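Local atomic coordinates of carbon monoxide dehydrogenase (PDB entry 6T7J), a protein that probably catalyses the reversible oxidation of carbon monoxide to carbon dioxide at a nickel-iron-sulfur cluster, which lacks its nickel here, passing electrons through iron-sulfur clusters. Residues V114-D126 with I374-K386. Numbering follows the deposited sequence.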
loop_
_atom_site.group_PDB
_atom_site.type_symbol
_atom_site.label_atom_id
_atom_site.label_comp_id
_atom_site.label_asym_id
_atom_site.label_seq_id
_atom_site.Cartn_x
_atom_site.Cartn_y
_atom_site.Cartn_z
ATOM N N VAL A 114 -22.030 -18.992 3.431
ATOM C CA VAL A 114 -22.698 -19.990 4.264
ATOM C C VAL A 114 -23.922 -19.394 4.955
ATOM O O VAL A 114 -24.930 -20.084 5.154
ATOM C CB VAL A 114 -21.703 -20.588 5.275
ATOM C CG1 VAL A 114 -22.412 -21.502 6.265
ATOM C CG2 VAL A 114 -20.631 -21.347 4.537
ATOM N N ALA A 115 -23.865 -18.111 5.323
ATOM C CA ALA A 115 -25.022 -17.471 5.941
ATOM C C ALA A 115 -26.201 -17.386 4.978
ATOM O O ALA A 115 -27.360 -17.443 5.409
ATOM C CB ALA A 115 -24.646 -16.077 6.442
ATOM N N GLU A 116 -25.932 -17.245 3.681
ATOM C CA GLU A 116 -26.974 -17.199 2.664
ATOM C C GLU A 116 -27.369 -18.581 2.157
ATOM O O GLU A 116 -28.258 -18.682 1.306
ATOM C CB GLU A 116 -26.524 -16.332 1.481
ATOM C CG GLU A 116 -26.166 -14.898 1.849
ATOM C CD GLU A 116 -25.885 -14.038 0.628
ATOM O OE1 GLU A 116 -26.809 -13.838 -0.187
ATOM O OE2 GLU A 116 -24.739 -13.567 0.480
ATOM N N GLY A 117 -26.731 -19.640 2.652
ATOM C CA GLY A 117 -27.044 -20.981 2.202
ATOM C C GLY A 117 -26.456 -21.355 0.861
ATOM O O GLY A 117 -27.043 -22.173 0.144
ATOM N N ARG A 118 -25.303 -20.793 0.502
ATOM C CA ARG A 118 -24.706 -21.009 -0.812
ATOM C C ARG A 118 -23.580 -22.039 -0.795
ATOM O O ARG A 118 -23.540 -22.923 -1.656
ATOM C CB ARG A 118 -24.193 -19.678 -1.377
ATOM C CG ARG A 118 -25.304 -18.715 -1.778
ATOM C CD ARG A 118 -24.792 -17.597 -2.677
ATOM N NE ARG A 118 -24.506 -16.381 -1.921
ATOM C CZ ARG A 118 -23.284 -15.909 -1.698
ATOM N NH1 ARG A 118 -22.223 -16.548 -2.177
ATOM N NH2 ARG A 118 -23.120 -14.795 -0.995
ATOM N N PHE A 119 -22.663 -21.948 0.169
ATOM C CA PHE A 119 -21.526 -22.867 0.251
ATOM C C PHE A 119 -21.880 -23.985 1.227
ATOM O O PHE A 119 -21.474 -23.986 2.390
ATOM C CB PHE A 119 -20.261 -22.133 0.682
ATOM C CG PHE A 119 -19.890 -20.980 -0.203
ATOM C CD1 PHE A 119 -19.956 -21.094 -1.581
ATOM C CD2 PHE A 119 -19.463 -19.782 0.347
ATOM C CE1 PHE A 119 -19.610 -20.031 -2.394
ATOM C CE2 PHE A 119 -19.115 -18.717 -0.461
ATOM C CZ PHE A 119 -19.189 -18.841 -1.834
ATOM N N GLN A 120 -22.641 -24.961 0.735
ATOM C CA GLN A 120 -23.084 -26.039 1.612
ATOM C C GLN A 120 -21.965 -26.998 1.995
ATOM O O GLN A 120 -22.212 -27.918 2.782
ATOM C CB GLN A 120 -24.232 -26.811 0.962
ATOM C CG GLN A 120 -25.323 -25.928 0.384
ATOM C CD GLN A 120 -26.657 -26.112 1.084
ATOM O OE1 GLN A 120 -27.304 -27.152 0.949
ATOM N NE2 GLN A 120 -27.073 -25.102 1.838
ATOM N N TYR A 121 -20.754 -26.820 1.472
ATOM C CA TYR A 121 -19.612 -27.584 1.957
ATOM C C TYR A 121 -19.027 -27.009 3.240
ATOM O O TYR A 121 -18.050 -27.559 3.757
ATOM C CB TYR A 121 -18.524 -27.658 0.883
ATOM C CG TYR A 121 -18.849 -28.607 -0.244
ATOM C CD1 TYR A 121 -19.103 -29.950 0.003
ATOM C CD2 TYR A 121 -18.907 -28.160 -1.558
ATOM C CE1 TYR A 121 -19.403 -30.822 -1.027
ATOM C CE2 TYR A 121 -19.205 -29.024 -2.595
ATOM C CZ TYR A 121 -19.453 -30.354 -2.324
ATOM O OH TYR A 121 -19.750 -31.217 -3.353
ATOM N N TYR A 122 -19.597 -25.927 3.763
ATOM C CA TYR A 122 -19.120 -25.298 4.984
ATOM C C TYR A 122 -20.290 -25.072 5.931
ATOM O O TYR A 122 -21.391 -24.710 5.503
ATOM C CB TYR A 122 -18.410 -23.974 4.684
ATOM C CG TYR A 122 -17.157 -24.137 3.856
ATOM C CD1 TYR A 122 -15.924 -24.329 4.463
ATOM C CD2 TYR A 122 -17.208 -24.106 2.468
ATOM C CE1 TYR A 122 -14.774 -24.484 3.713
ATOM C CE2 TYR A 122 -16.064 -24.260 1.709
ATOM C CZ TYR A 122 -14.849 -24.448 2.337
ATOM O OH TYR A 122 -13.703 -24.601 1.591
ATOM N N LYS A 123 -20.040 -25.290 7.218
ATOM C CA LYS A 123 -21.056 -25.266 8.257
ATOM C C LYS A 123 -20.876 -24.047 9.152
ATOM O O LYS A 123 -19.858 -23.352 9.112
ATOM C CB LYS A 123 -20.988 -26.541 9.112
ATOM C CG LYS A 123 -21.558 -27.789 8.459
ATOM C CD LYS A 123 -20.458 -28.705 7.939
ATOM C CE LYS A 123 -20.823 -29.289 6.582
ATOM N NZ LYS A 123 -19.689 -30.049 5.984
ATOM N N LEU A 124 -21.897 -23.792 9.962
ATOM C CA LEU A 124 -21.770 -22.964 11.156
ATOM C C LEU A 124 -21.639 -23.940 12.319
ATOM O O LEU A 124 -22.639 -24.455 12.824
ATOM C CB LEU A 124 -22.967 -22.035 11.322
ATOM C CG LEU A 124 -23.158 -20.942 10.269
ATOM C CD1 LEU A 124 -24.455 -20.188 10.516
ATOM C CD2 LEU A 124 -21.973 -19.991 10.263
ATOM N N THR A 125 -20.400 -24.220 12.725
ATOM C CA THR A 125 -20.156 -25.256 13.721
ATOM C C THR A 125 -20.129 -24.724 15.147
ATOM O O THR A 125 -20.511 -25.447 16.074
ATOM C CB THR A 125 -18.839 -25.980 13.427
ATOM O OG1 THR A 125 -17.741 -25.094 13.668
ATOM C CG2 THR A 125 -18.800 -26.446 11.981
ATOM N N ASP A 126 -19.687 -23.487 15.349
ATOM C CA ASP A 126 -19.663 -22.866 16.669
ATOM C C ASP A 126 -20.738 -21.782 16.690
ATOM O O ASP A 126 -20.467 -20.597 16.483
ATOM C CB ASP A 126 -18.275 -22.301 16.995
ATOM C CG ASP A 126 -18.049 -22.135 18.488
ATOM O OD1 ASP A 126 -19.013 -21.776 19.204
ATOM O OD2 ASP A 126 -16.908 -22.365 18.944
ATOM N N ILE A 374 -4.376 -24.937 -9.812
ATOM C CA ILE A 374 -5.713 -25.521 -9.740
ATOM C C ILE A 374 -6.506 -24.621 -8.799
ATOM O O ILE A 374 -6.461 -24.772 -7.574
ATOM C CB ILE A 374 -5.694 -26.976 -9.266
ATOM C CG1 ILE A 374 -4.957 -27.844 -10.286
ATOM C CG2 ILE A 374 -7.109 -27.500 -9.071
ATOM C CD1 ILE A 374 -4.215 -28.995 -9.677
ATOM N N GLU A 375 -7.231 -23.664 -9.375
ATOM C CA GLU A 375 -7.837 -22.597 -8.590
ATOM C C GLU A 375 -8.950 -23.137 -7.703
ATOM O O GLU A 375 -9.838 -23.860 -8.165
ATOM C CB GLU A 375 -8.378 -21.503 -9.510
ATOM C CG GLU A 375 -8.642 -20.182 -8.810
ATOM C CD GLU A 375 -8.297 -18.982 -9.672
ATOM O OE1 GLU A 375 -7.151 -18.903 -10.162
ATOM O OE2 GLU A 375 -9.175 -18.114 -9.859
ATOM N N PHE A 376 -8.898 -22.772 -6.425
ATOM C CA PHE A 376 -9.869 -23.223 -5.442
ATOM C C PHE A 376 -11.001 -22.213 -5.317
ATOM O O PHE A 376 -10.773 -21.000 -5.336
ATOM C CB PHE A 376 -9.191 -23.424 -4.085
ATOM C CG PHE A 376 -10.038 -24.147 -3.076
ATOM C CD1 PHE A 376 -10.113 -25.530 -3.077
ATOM C CD2 PHE A 376 -10.748 -23.441 -2.119
ATOM C CE1 PHE A 376 -10.884 -26.197 -2.144
ATOM C CE2 PHE A 376 -11.523 -24.103 -1.183
ATOM C CZ PHE A 376 -11.587 -25.483 -1.196
ATOM N N ASN A 377 -12.224 -22.724 -5.199
ATOM C CA ASN A 377 -13.395 -21.900 -4.944
ATOM C C ASN A 377 -14.313 -22.644 -3.986
ATOM O O ASN A 377 -14.321 -23.877 -3.946
ATOM C CB ASN A 377 -14.137 -21.540 -6.239
ATOM C CG ASN A 377 -14.848 -22.725 -6.854
ATOM O OD1 ASN A 377 -14.344 -23.846 -6.831
ATOM N ND2 ASN A 377 -16.030 -22.483 -7.412
ATOM N N ALA A 378 -15.086 -21.881 -3.213
ATOM C CA ALA A 378 -15.844 -22.472 -2.114
ATOM C C ALA A 378 -16.951 -23.393 -2.616
ATOM O O ALA A 378 -17.205 -24.445 -2.017
ATOM C CB ALA A 378 -16.424 -21.369 -1.228
ATOM N N GLU A 379 -17.615 -23.024 -3.715
ATOM C CA GLU A 379 -18.821 -23.742 -4.119
ATOM C C GLU A 379 -18.525 -25.162 -4.585
ATOM O O GLU A 379 -19.349 -26.061 -4.376
ATOM C CB GLU A 379 -19.555 -22.967 -5.213
ATOM C CG GLU A 379 -21.066 -23.143 -5.169
ATOM C CD GLU A 379 -21.767 -22.476 -6.334
ATOM O OE1 GLU A 379 -21.978 -21.246 -6.276
ATOM O OE2 GLU A 379 -22.109 -23.184 -7.307
ATOM N N LYS A 380 -17.375 -25.389 -5.216
ATOM C CA LYS A 380 -16.967 -26.718 -5.664
ATOM C C LYS A 380 -15.781 -27.232 -4.852
ATOM O O LYS A 380 -14.913 -27.937 -5.369
ATOM C CB LYS A 380 -16.630 -26.710 -7.153
ATOM C CG LYS A 380 -17.800 -26.352 -8.059
ATOM C CD LYS A 380 -18.840 -27.462 -8.091
ATOM C CE LYS A 380 -20.094 -27.032 -8.843
ATOM N NZ LYS A 380 -21.153 -28.082 -8.800
ATOM N N ALA A 381 -15.757 -26.898 -3.558
ATOM C CA ALA A 381 -14.575 -27.127 -2.730
ATOM C C ALA A 381 -14.186 -28.601 -2.693
ATOM O O ALA A 381 -13.016 -28.950 -2.897
ATOM C CB ALA A 381 -14.828 -26.606 -1.315
ATOM N N ASP A 382 -15.153 -29.481 -2.424
ATOM C CA ASP A 382 -14.835 -30.897 -2.271
ATOM C C ASP A 382 -14.332 -31.502 -3.577
ATOM O O ASP A 382 -13.430 -32.348 -3.565
ATOM C CB ASP A 382 -16.058 -31.655 -1.756
ATOM C CG ASP A 382 -16.158 -31.642 -0.241
ATOM O OD1 ASP A 382 -16.012 -30.555 0.360
ATOM O OD2 ASP A 382 -16.383 -32.717 0.351
ATOM N N GLU A 383 -14.886 -31.070 -4.714
ATOM C CA GLU A 383 -14.438 -31.599 -6.000
ATOM C C GLU A 383 -13.000 -31.188 -6.300
ATOM O O GLU A 383 -12.189 -32.014 -6.742
ATOM C CB GLU A 383 -15.379 -31.133 -7.111
ATOM C CG GLU A 383 -16.718 -31.855 -7.135
ATOM C CD GLU A 383 -17.812 -31.094 -6.405
ATOM O OE1 GLU A 383 -18.969 -31.117 -6.875
ATOM O OE2 GLU A 383 -17.516 -30.473 -5.361
ATOM N N ILE A 384 -12.664 -29.918 -6.059
ATOM C CA ILE A 384 -11.298 -29.452 -6.281
ATOM C C ILE A 384 -10.332 -30.160 -5.338
ATOM O O ILE A 384 -9.222 -30.544 -5.733
ATOM C CB ILE A 384 -11.221 -27.920 -6.125
ATOM C CG1 ILE A 384 -12.328 -27.238 -6.931
ATOM C CG2 ILE A 384 -9.856 -27.406 -6.555
ATOM C CD1 ILE A 384 -12.055 -27.160 -8.410
ATOM N N ALA A 385 -10.734 -30.345 -4.079
ATOM C CA ALA A 385 -9.873 -31.038 -3.126
ATOM C C ALA A 385 -9.635 -32.486 -3.546
ATOM O O ALA A 385 -8.506 -32.989 -3.458
ATOM C CB ALA A 385 -10.481 -30.972 -1.727
ATOM N N LYS A 386 -10.691 -33.170 -3.999
ATOM C CA LYS A 386 -10.544 -34.530 -4.511
ATOM C C LYS A 386 -9.570 -34.567 -5.679
ATOM O O LYS A 386 -8.679 -35.421 -5.732
ATOM C CB LYS A 386 -11.905 -35.077 -4.940
ATOM C CG LYS A 386 -12.748 -35.665 -3.825
ATOM C CD LYS A 386 -13.945 -36.400 -4.412
ATOM C CE LYS A 386 -14.852 -36.966 -3.333
ATOM N NZ LYS A 386 -15.800 -37.963 -3.902
#
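Phe119, Tyr121 and Tyr122, three aromatics of a type I beta turn, meet a second type I turn, Ala378 to Ala381, that leads into helix 381-395. The contact thereby joins the loop after the long helix 81-115 to the turn and helix 381-395 that follow 372-373, the outermost strand within this chain of a parallel, Rossmann-like sheet.

Two CH-pi contacts are defined by position over a ring. Ala378 CB stands 3.5 Å from the Phe119 ring centroid and only 7° off its normal, hence almost central; Asp382 CB lies 3.8 Å from the Tyr121 centroid, displaced toward the rim. The Asp382 carboxylate is itself stacked on that ring, its plane 10° away, with OD1 3.2 Å from Tyr121 CD1. A salt bridge from Lys276 to OD1 probably balances its charge.

Apolar packing is added by Tyr122, whose CE2 comes 4.0 Å from Ala381 CB. With CG anti to the carbonyl carbon (chi1 -64°), its ring reaches past Ala378 toward helix 271-281, where its OH makes a hydrogen bond with Ile272 O.

Two contacts are made at ring edges. Glu379 O lies in the Tyr121 plane, 3.5 Å from CE2, while Tyr122 OH meets the Phe376 edge 3.6 Å from CE2.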